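Local coordinates for protein KDGF (Halomonas sp., PDB 5FQ0) that probably catalyses the linearisation of 4,5-unsaturated monouronate sugars released from pectin or alginate, using a metal-binding cupin fold, at residues His48-His53 with Pro106-Met111; Arg52-Gly57 with Ala83-Met88. All coordinates share one frame; numbering follows the deposited sequence.

How the contacts relate
Both contacts start from the loop that carries the chain from strand 44-48 into strand 54-61, and they share R52 and H53. The centres of contact 1 and contact 2 lie about 8 Å apart. Contact 1 sets this loop against the C-terminal tail 106-111, while contact 2 sets the start of the next strand against the turn after strand 80-83. The nickel ion joins them: H48 and H50 of contact 1 and Q55 of contact 2 bind it, together with H89. A bound citrate, probably from the crystallisation liquor, touches H50, Q55 and R108 and may mark a pocket beside the metal. The backbones meet, with H50 O 2.7 Å from H86 N, probably a hydrogen bond.

Contact 1 of 2, residues His48-His53 with Pro106-Met111. With NI (nickel (II) ion), chain H.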
ATOM      1  N   HIS B  48       2.388  10.327  16.907  1.00 31.02           N
ATOM      2  CA  HIS B  48       3.799  10.610  16.704  1.00 27.41           C
ATOM      3  C   HIS B  48       3.902  11.276  15.316  1.00 26.66           C
ATOM      4  O   HIS B  48       2.923  11.337  14.551  1.00 28.49           O
ATOM      5  CB  HIS B  48       4.598   9.301  16.750  1.00 28.29           C
ATOM      6  CG  HIS B  48       4.223   8.362  15.641  1.00 30.80           C
ATOM      7  ND1 HIS B  48       3.047   7.644  15.649  1.00 29.43           N
ATOM      8  CD2 HIS B  48       4.802   8.120  14.440  1.00 28.53           C
ATOM      9  CE1 HIS B  48       2.955   6.940  14.535  1.00 29.70           C
ATOM     10  NE2 HIS B  48       4.000   7.219  13.781  1.00 29.98           N
ATOM     11  N   GLN B  49       5.090  11.781  15.015  1.00 28.22           N
ATOM     12  CA  GLN B  49       5.420  12.471  13.763  1.00 29.24           C
ATOM     13  C   GLN B  49       6.668  11.812  13.270  1.00 26.52           C
ATOM     14  O   GLN B  49       7.469  11.338  14.086  1.00 28.29           O
ATOM     15  CB  GLN B  49       5.892  13.893  14.054  1.00 33.37           C
ATOM     16  CG  GLN B  49       4.837  14.917  14.329  1.00 40.42           C
ATOM     17  CD  GLN B  49       5.378  16.328  14.199  1.00 39.57           C
ATOM     18  OE1 GLN B  49       6.591  16.527  14.136  1.00 37.24           O
ATOM     19  NE2 GLN B  49       4.474  17.312  14.121  1.00 40.07           N
ATOM     20  N   HIS B  50       6.879  11.817  11.959  1.00 24.97           N
ATOM     21  CA  HIS B  50       8.190  11.484  11.446  1.00 26.20           C
ATOM     22  C   HIS B  50       8.889  12.730  10.920  1.00 25.80           C
ATOM     23  O   HIS B  50       8.335  13.445  10.099  1.00 26.34           O
ATOM     24  CB  HIS B  50       8.091  10.389  10.385  1.00 24.33           C
ATOM     25  CG  HIS B  50       7.293   9.219  10.850  1.00 23.57           C
ATOM     26  ND1 HIS B  50       7.757   8.345  11.811  1.00 23.77           N
ATOM     27  CD2 HIS B  50       6.035   8.818  10.543  1.00 22.16           C
ATOM     28  CE1 HIS B  50       6.828   7.435  12.051  1.00 22.60           C
ATOM     29  NE2 HIS B  50       5.779   7.696  11.284  1.00 21.11           N
ATOM     30  N   GLU B  51      10.095  12.978  11.419  1.00 27.52           N
ATOM     31  CA  GLU B  51      10.940  14.081  10.933  1.00 29.75           C
ATOM     32  C   GLU B  51      11.260  13.902   9.442  1.00 29.93           C
ATOM     33  O   GLU B  51      11.261  14.868   8.679  1.00 31.59           O
ATOM     34  CB  GLU B  51      12.229  14.126  11.770  1.00 34.91           C
ATOM     35  CG  GLU B  51      13.382  14.943  11.197  1.00 45.37           C
ATOM     36  CD  GLU B  51      13.259  16.411  11.552  1.00 55.09           C
ATOM     37  OE1 GLU B  51      13.361  16.714  12.761  1.00 63.03           O
ATOM     38  OE2 GLU B  51      13.049  17.257  10.641  1.00 57.61           O
ATOM     39  N   ARG B  52      11.523  12.661   9.025  1.00 28.20           N
ATOM     40  CA  ARG B  52      12.102  12.412   7.697  1.00 27.52           C
ATOM     41  C   ARG B  52      11.275  11.569   6.730  1.00 28.33           C
ATOM     42  O   ARG B  52      11.709  11.368   5.582  1.00 29.84           O
ATOM     43  CB  ARG B  52      13.485  11.724   7.820  1.00 27.26           C
ATOM     44  CG  ARG B  52      14.588  12.535   8.494  1.00 31.76           C
ATOM     45  CD  ARG B  52      14.795  13.909   7.844  1.00 29.70           C
ATOM     46  NE  ARG B  52      15.176  13.801   6.439  1.00 28.36           N
ATOM     47  CZ  ARG B  52      15.670  14.794   5.686  1.00 27.22           C
ATOM     48  NH1 ARG B  52      15.870  16.007   6.187  1.00 25.01           N
ATOM     49  NH2 ARG B  52      15.950  14.570   4.400  1.00 26.46           N
ATOM     50  N   HIS B  53      10.156  10.996   7.176  1.00 25.61           N
ATOM     51  CA  HIS B  53       9.417  10.049   6.308  1.00 23.57           C
ATOM     52  C   HIS B  53       7.973  10.485   6.044  1.00 22.03           C
ATOM     53  O   HIS B  53       7.248  10.866   6.991  1.00 22.50           O
ATOM     54  CB  HIS B  53       9.409   8.652   6.960  1.00 21.80           C
ATOM     55  CG  HIS B  53      10.769   8.070   7.182  1.00 23.66           C
ATOM     56  ND1 HIS B  53      11.540   8.355   8.292  1.00 23.64           N
ATOM     57  CD2 HIS B  53      11.479   7.179   6.448  1.00 23.41           C
ATOM     58  CE1 HIS B  53      12.667   7.674   8.229  1.00 24.33           C
ATOM     59  NE2 HIS B  53      12.654   6.949   7.120  1.00 25.48           N
ATOM     60  N   PRO B 106      11.352   8.066   2.644  1.00 25.49           N
ATOM     61  CA  PRO B 106      12.073   6.915   2.106  1.00 25.15           C
ATOM     62  C   PRO B 106      11.784   5.686   2.954  1.00 25.75           C
ATOM     63  O   PRO B 106      10.817   5.671   3.719  1.00 24.58           O
ATOM     64  CB  PRO B 106      13.555   7.338   2.237  1.00 25.11           C
ATOM     65  CG  PRO B 106      13.570   8.286   3.388  1.00 23.26           C
ATOM     66  CD  PRO B 106      12.268   9.055   3.257  1.00 24.79           C
ATOM     67  N   ARG B 107      12.578   4.644   2.811  1.00 25.27           N
ATOM     68  CA  ARG B 107      12.277   3.452   3.579  1.00 26.23           C
ATOM     69  C   ARG B 107      12.679   3.708   5.037  1.00 26.81           C
ATOM     70  O   ARG B 107      13.525   4.583   5.290  1.00 23.08           O
ATOM     71  CB  ARG B 107      12.979   2.232   2.996  1.00 27.93           C
ATOM     72  CG  ARG B 107      14.395   2.054   3.431  1.00 26.85           C
ATOM     73  CD  ARG B 107      14.901   0.634   3.199  1.00 27.05           C
ATOM     74  NE  ARG B 107      16.333   0.759   3.019  1.00 27.85           N
ATOM     75  CZ  ARG B 107      17.044   0.187   2.041  1.00 30.99           C
ATOM     76  NH1 ARG B 107      16.501  -0.665   1.160  1.00 30.54           N
ATOM     77  NH2 ARG B 107      18.318   0.463   1.956  1.00 28.63           N
ATOM     78  N   ARG B 108      12.064   2.968   5.974  1.00 22.81           N
ATOM     79  CA  ARG B 108      12.326   3.115   7.391  1.00 24.16           C
ATOM     80  C   ARG B 108      13.467   2.161   7.768  1.00 26.63           C
ATOM     81  O   ARG B 108      13.218   0.999   8.028  1.00 27.41           O
ATOM     82  CB  ARG B 108      11.067   2.785   8.198  1.00 23.22           C
ATOM     83  CG  ARG B 108       9.947   3.825   8.052  1.00 24.38           C
ATOM     84  CD  ARG B 108      10.181   4.979   9.019  1.00 27.28           C
ATOM     85  NE  ARG B 108      10.301   4.440  10.378  1.00 26.06           N
ATOM     86  CZ  ARG B 108       9.273   4.281  11.217  1.00 27.37           C
ATOM     87  NH1 ARG B 108       8.025   4.631  10.848  1.00 23.82           N
ATOM     88  NH2 ARG B 108       9.496   3.756  12.425  1.00 24.76           N
ATOM     89  N   ASP B 109      14.717   2.643   7.731  1.00 28.93           N
ATOM     90  CA  ASP B 109      15.881   1.773   8.038  1.00 33.43           C
ATOM     91  C   ASP B 109      15.851   1.254   9.470  1.00 33.63           C
ATOM     92  O   ASP B 109      16.359   0.161   9.745  1.00 34.48           O
ATOM     93  CB  ASP B 109      17.223   2.454   7.714  1.00 33.97           C
ATOM     94  CG  ASP B 109      17.378   2.755   6.242  1.00 34.50           C
ATOM     95  OD1 ASP B 109      16.931   1.956   5.410  1.00 35.58           O
ATOM     96  OD2 ASP B 109      17.937   3.802   5.892  1.00 38.15           O
ATOM     97  N   ASP B 110      15.215   2.001  10.375  1.00 33.58           N
ATOM     98  CA  ASP B 110      15.086   1.547  11.775  1.00 38.00           C
ATOM     99  C   ASP B 110      14.252   0.284  11.943  1.00 37.02           C
ATOM    100  O   ASP B 110      14.311  -0.338  12.975  1.00 41.01           O
ATOM    101  CB  ASP B 110      14.492   2.646  12.655  1.00 36.14           C
ATOM    102  CG  ASP B 110      13.116   3.067  12.184  1.00 36.26           C
ATOM    103  OD1 ASP B 110      13.037   3.684  11.110  1.00 34.30           O
ATOM    104  OD2 ASP B 110      12.120   2.779  12.879  1.00 36.56           O
ATOM    105  N   MET B 111      13.459  -0.080  10.940  1.00 39.35           N
ATOM    106  CA  MET B 111      12.764  -1.380  10.936  1.00 37.12           C
ATOM    107  C   MET B 111      13.622  -2.456  10.281  1.00 40.48           C
ATOM    108  O   MET B 111      13.321  -3.628  10.438  1.00 36.59           O
ATOM    109  CB  MET B 111      11.411  -1.304  10.204  1.00 37.08           C
ATOM    110  CG  MET B 111      10.435  -0.294  10.787  1.00 37.19           C
ATOM    111  SD  MET B 111       8.802  -0.428  10.031  1.00 39.16           S
ATOM    112  CE  MET B 111       8.170   1.172  10.391  1.00 32.10           C
TER
HETATM  113 NI    NI H1113       3.922   6.818  11.630  1.00 25.72          NI
HETATM  114  O   HOH W   1      15.173   5.718   7.829  1.00 27.04           O
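The C-terminal tail of this cupin packs here against the loop that supplies H48 and H50, two of its nickel ligands. R108 carries much of the contact. From its CB, CG turns anti to the carbonyl carbon, beside the backbone N, and passes the H53 ring, and bends at chi2 and chi3 then fold the chain back. CD sits almost exactly over the centre of the H53 imidazole, a CH-pi contact of 3.5 Å from CD to the ring centroid. Beyond it, NE and NH2 grip D110 side-on: NE gives OD1 a nearly straight bond (174°), NH2 gives OD2 another, and both oxygens use their syn lone pairs. This salt bridge fixes the rotation of the guanidinium, over one face of which lies M111 CE. NH1 reaches the metal ligand, 3.3 Å from H50 CE1, with the two planes 42° apart. NH2 also bonds the citrate, consistent with the tail lining part of a pocket. The edge of the H53 ring faces backbone oxygens. Its NE2 gives R107 O a weak hydrogen bond of 3.1 Å, bent to 135°, and also bonds a water that accepts from D109 N. The cis proline P106 lays its CD 3.3 Å from R52 O. Its own carbonyl oxygen, buried with no polar partner in the model, lies 3.2 Å from H53 CD2.

Contact 2 of 2, residues Arg52-Gly57 with Ala83-Met88; sequences RHDQIG and APHHTM. With NI (nickel (II) ion), chain H.
Q55 and A83 form an antiparallel hydrogen-bonded pair, CA to CA 5.1 Å, where strand 54-61 meets the end of strand 80-83. The two bonds differ: A83 N meets Q55 O at 2.8 Å nearly along the C=O axis, whereas Q55 N reaches A83 O at 3.1 Å from above the carbonyl plane. A water gives a hydrogen bond to A83 O and is within bonding distance of H53 O as well, so that it bridges the two segments next to the Q55-A83 pair. In the cupin metal site, Q55 stands where many cupins place a glutamate, following the two histidines of the HxH pair H48 and H50. Its side chain runs extended from CG, anti to the backbone N (chi1 -173°), and leads away from A83 to put OE1 2.2 Å from the nickel. Q55 NE2 gives a weak hydrogen bond to D102 and another bond to the citrate, bonds consistent with an amide turned so that OE1 faces the metal. Beyond A83 the chain enters a type II turn, P84 to T87, in which T87 OG1 bonds back to P84 O. D54 ties this turn to the strand. With its CG anti to the carbonyl carbon, its OD1 takes the H85 N-H on the anti lone pair (2.9 Å, 156°), and also lies beside P84 CA. The other oxygen, OD2, bonds a polar side chain of the neighbouring subunit, so one carboxylate joins the turn and the dimer partner. H85 holds CG in the crowded position between backbone N and carbonyl carbon (chi1 55°). Its CB, set by the backbone, lies 3.4 Å from H53 O; the crowded chi1 swings the ring so that H85 CD2 comes 3.4 Å from D54 OD1.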
ATOM      1  N   ARG B  52      11.523  12.661   9.025  1.00 28.20           N
ATOM      2  CA  ARG B  52      12.102  12.412   7.697  1.00 27.52           C
ATOM      3  C   ARG B  52      11.275  11.569   6.730  1.00 28.33           C
ATOM      4  O   ARG B  52      11.709  11.368   5.582  1.00 29.84           O
ATOM      5  CB  ARG B  52      13.485  11.724   7.820  1.00 27.26           C
ATOM      6  CG  ARG B  52      14.588  12.535   8.494  1.00 31.76           C
ATOM      7  CD  ARG B  52      14.795  13.909   7.844  1.00 29.70           C
ATOM      8  NE  ARG B  52      15.176  13.801   6.439  1.00 28.36           N
ATOM      9  CZ  ARG B  52      15.670  14.794   5.686  1.00 27.22           C
ATOM     10  NH1 ARG B  52      15.870  16.007   6.187  1.00 25.01           N
ATOM     11  NH2 ARG B  52      15.950  14.570   4.400  1.00 26.46           N
ATOM     12  N   HIS B  53      10.156  10.996   7.176  1.00 25.61           N
ATOM     13  CA  HIS B  53       9.417  10.049   6.308  1.00 23.57           C
ATOM     14  C   HIS B  53       7.973  10.485   6.044  1.00 22.03           C
ATOM     15  O   HIS B  53       7.248  10.866   6.991  1.00 22.50           O
ATOM     16  CB  HIS B  53       9.409   8.652   6.960  1.00 21.80           C
ATOM     17  CG  HIS B  53      10.769   8.070   7.182  1.00 23.66           C
ATOM     18  ND1 HIS B  53      11.540   8.355   8.292  1.00 23.64           N
ATOM     19  CD2 HIS B  53      11.479   7.179   6.448  1.00 23.41           C
ATOM     20  CE1 HIS B  53      12.667   7.674   8.229  1.00 24.33           C
ATOM     21  NE2 HIS B  53      12.654   6.949   7.120  1.00 25.48           N
ATOM     22  N   ASP B  54       7.538  10.423   4.783  1.00 20.77           N
ATOM     23  CA  ASP B  54       6.104  10.533   4.482  1.00 21.41           C
ATOM     24  C   ASP B  54       5.513   9.144   4.750  1.00 24.09           C
ATOM     25  O   ASP B  54       6.213   8.136   4.627  1.00 26.18           O
ATOM     26  CB  ASP B  54       5.831  10.904   3.008  1.00 20.96           C
ATOM     27  CG  ASP B  54       6.344  12.298   2.626  1.00 21.91           C
ATOM     28  OD1 ASP B  54       6.355  13.202   3.500  1.00 20.27           O
ATOM     29  OD2 ASP B  54       6.652  12.514   1.434  1.00 21.10           O
ATOM     30  N   GLN B  55       4.246   9.101   5.146  1.00 23.37           N
ATOM     31  CA  GLN B  55       3.564   7.865   5.471  1.00 21.32           C
ATOM     32  C   GLN B  55       2.174   7.860   4.856  1.00 21.88           C
ATOM     33  O   GLN B  55       1.453   8.877   4.896  1.00 23.05           O
ATOM     34  CB  GLN B  55       3.449   7.647   6.971  1.00 21.23           C
ATOM     35  CG  GLN B  55       2.870   6.253   7.267  1.00 20.76           C
ATOM     36  CD  GLN B  55       2.779   5.988   8.733  1.00 22.24           C
ATOM     37  OE1 GLN B  55       3.544   6.559   9.492  1.00 21.90           O
ATOM     38  NE2 GLN B  55       1.837   5.113   9.159  1.00 21.29           N
ATOM     39  N   ILE B  56       1.803   6.726   4.258  1.00 21.18           N
ATOM     40  CA  ILE B  56       0.407   6.452   3.943  1.00 20.72           C
ATOM     41  C   ILE B  56       0.001   5.193   4.701  1.00 22.07           C
ATOM     42  O   ILE B  56       0.755   4.202   4.723  1.00 22.19           O
ATOM     43  CB  ILE B  56       0.165   6.313   2.401  1.00 23.27           C
ATOM     44  CG1 ILE B  56       0.319   7.691   1.710  1.00 21.80           C
ATOM     45  CG2 ILE B  56      -1.246   5.758   2.096  1.00 19.27           C
ATOM     46  CD1 ILE B  56       0.380   7.623   0.207  1.00 23.54           C
ATOM     47  N   GLY B  57      -1.180   5.211   5.319  1.00 20.44           N
ATOM     48  CA  GLY B  57      -1.767   3.987   5.894  1.00 19.57           C
ATOM     49  C   GLY B  57      -2.987   3.569   5.093  1.00 20.79           C
ATOM     50  O   GLY B  57      -3.991   4.295   5.000  1.00 21.49           O
ATOM     51  N   ALA B  83       0.002  11.000   5.904  1.00 19.42           N
ATOM     52  CA  ALA B  83       0.716  11.900   6.800  1.00 21.21           C
ATOM     53  C   ALA B  83       2.094  12.322   6.281  1.00 21.69           C
ATOM     54  O   ALA B  83       3.090  11.598   6.508  1.00 23.28           O
ATOM     55  CB  ALA B  83       0.879  11.263   8.188  1.00 19.88           C
ATOM     56  N   PRO B  84       2.181  13.509   5.646  1.00 21.03           N
ATOM     57  CA  PRO B  84       3.508  13.974   5.181  1.00 21.55           C
ATOM     58  C   PRO B  84       4.451  14.065   6.393  1.00 22.12           C
ATOM     59  O   PRO B  84       3.965  14.140   7.530  1.00 23.59           O
ATOM     60  CB  PRO B  84       3.231  15.381   4.594  1.00 21.33           C
ATOM     61  CG  PRO B  84       1.733  15.489   4.432  1.00 22.47           C
ATOM     62  CD  PRO B  84       1.088  14.469   5.361  1.00 20.37           C
ATOM     63  N   HIS B  85       5.763  14.067   6.186  1.00 22.85           N
ATOM     64  CA  HIS B  85       6.665  14.188   7.328  1.00 23.32           C
ATOM     65  C   HIS B  85       6.312  15.437   8.164  1.00 25.13           C
ATOM     66  O   HIS B  85       5.740  16.411   7.632  1.00 23.02           O
ATOM     67  CB  HIS B  85       8.168  14.100   6.933  1.00 22.64           C
ATOM     68  CG  HIS B  85       8.615  15.077   5.874  1.00 23.56           C
ATOM     69  ND1 HIS B  85       8.652  16.444   6.076  1.00 24.21           N
ATOM     70  CD2 HIS B  85       9.112  14.871   4.626  1.00 23.72           C
ATOM     71  CE1 HIS B  85       9.141  17.036   4.999  1.00 23.66           C
ATOM     72  NE2 HIS B  85       9.411  16.108   4.096  1.00 22.88           N
ATOM     73  N   HIS B  86       6.591  15.380   9.470  1.00 25.68           N
ATOM     74  CA  HIS B  86       6.131  16.419  10.413  1.00 30.04           C
ATOM     75  C   HIS B  86       4.612  16.517  10.651  1.00 31.66           C
ATOM     76  O   HIS B  86       4.137  17.580  11.078  1.00 31.42           O
ATOM     77  CB  HIS B  86       6.677  17.818  10.017  1.00 31.41           C
ATOM     78  CG  HIS B  86       8.156  17.911  10.112  1.00 31.89           C
ATOM     79  ND1 HIS B  86       8.990  17.484   9.100  1.00 33.25           N
ATOM     80  CD2 HIS B  86       8.960  18.311  11.129  1.00 32.34           C
ATOM     81  CE1 HIS B  86      10.246  17.658   9.473  1.00 35.42           C
ATOM     82  NE2 HIS B  86      10.254  18.141  10.706  1.00 33.96           N
ATOM     83  N   THR B  87       3.852  15.458  10.344  1.00 31.03           N
ATOM     84  CA  THR B  87       2.393  15.448  10.588  1.00 28.72           C
ATOM     85  C   THR B  87       2.120  14.392  11.679  1.00 30.44           C
ATOM     86  O   THR B  87       2.547  13.227  11.575  1.00 28.35           O
ATOM     87  CB  THR B  87       1.539  15.197   9.309  1.00 29.62           C
ATOM     88  OG1 THR B  87       1.899  16.127   8.292  1.00 29.87           O
ATOM     89  CG2 THR B  87       0.027  15.371   9.553  1.00 28.65           C
ATOM     90  N   MET B  88       1.462  14.832  12.746  1.00 27.14           N
ATOM     91  CA  MET B  88       1.083  13.967  13.848  1.00 27.08           C
ATOM     92  C   MET B  88      -0.009  13.018  13.427  1.00 25.00           C
ATOM     93  O   MET B  88      -1.015  13.424  12.843  1.00 24.60           O
ATOM     94  CB  MET B  88       0.553  14.806  15.027  1.00 31.00           C
ATOM     95  CG  MET B  88       1.641  15.553  15.794  1.00 32.34           C
ATOM     96  SD  MET B  88       2.772  14.455  16.674  1.00 39.47           S
ATOM     97  CE  MET B  88       1.549  13.513  17.562  1.00 36.56           C
TER
HETATM   98 NI    NI H1113       3.922   6.818  11.630  1.00 25.72          NI
HETATM   99  O   HOH W   2       4.912  10.884   8.267  1.00 20.42           O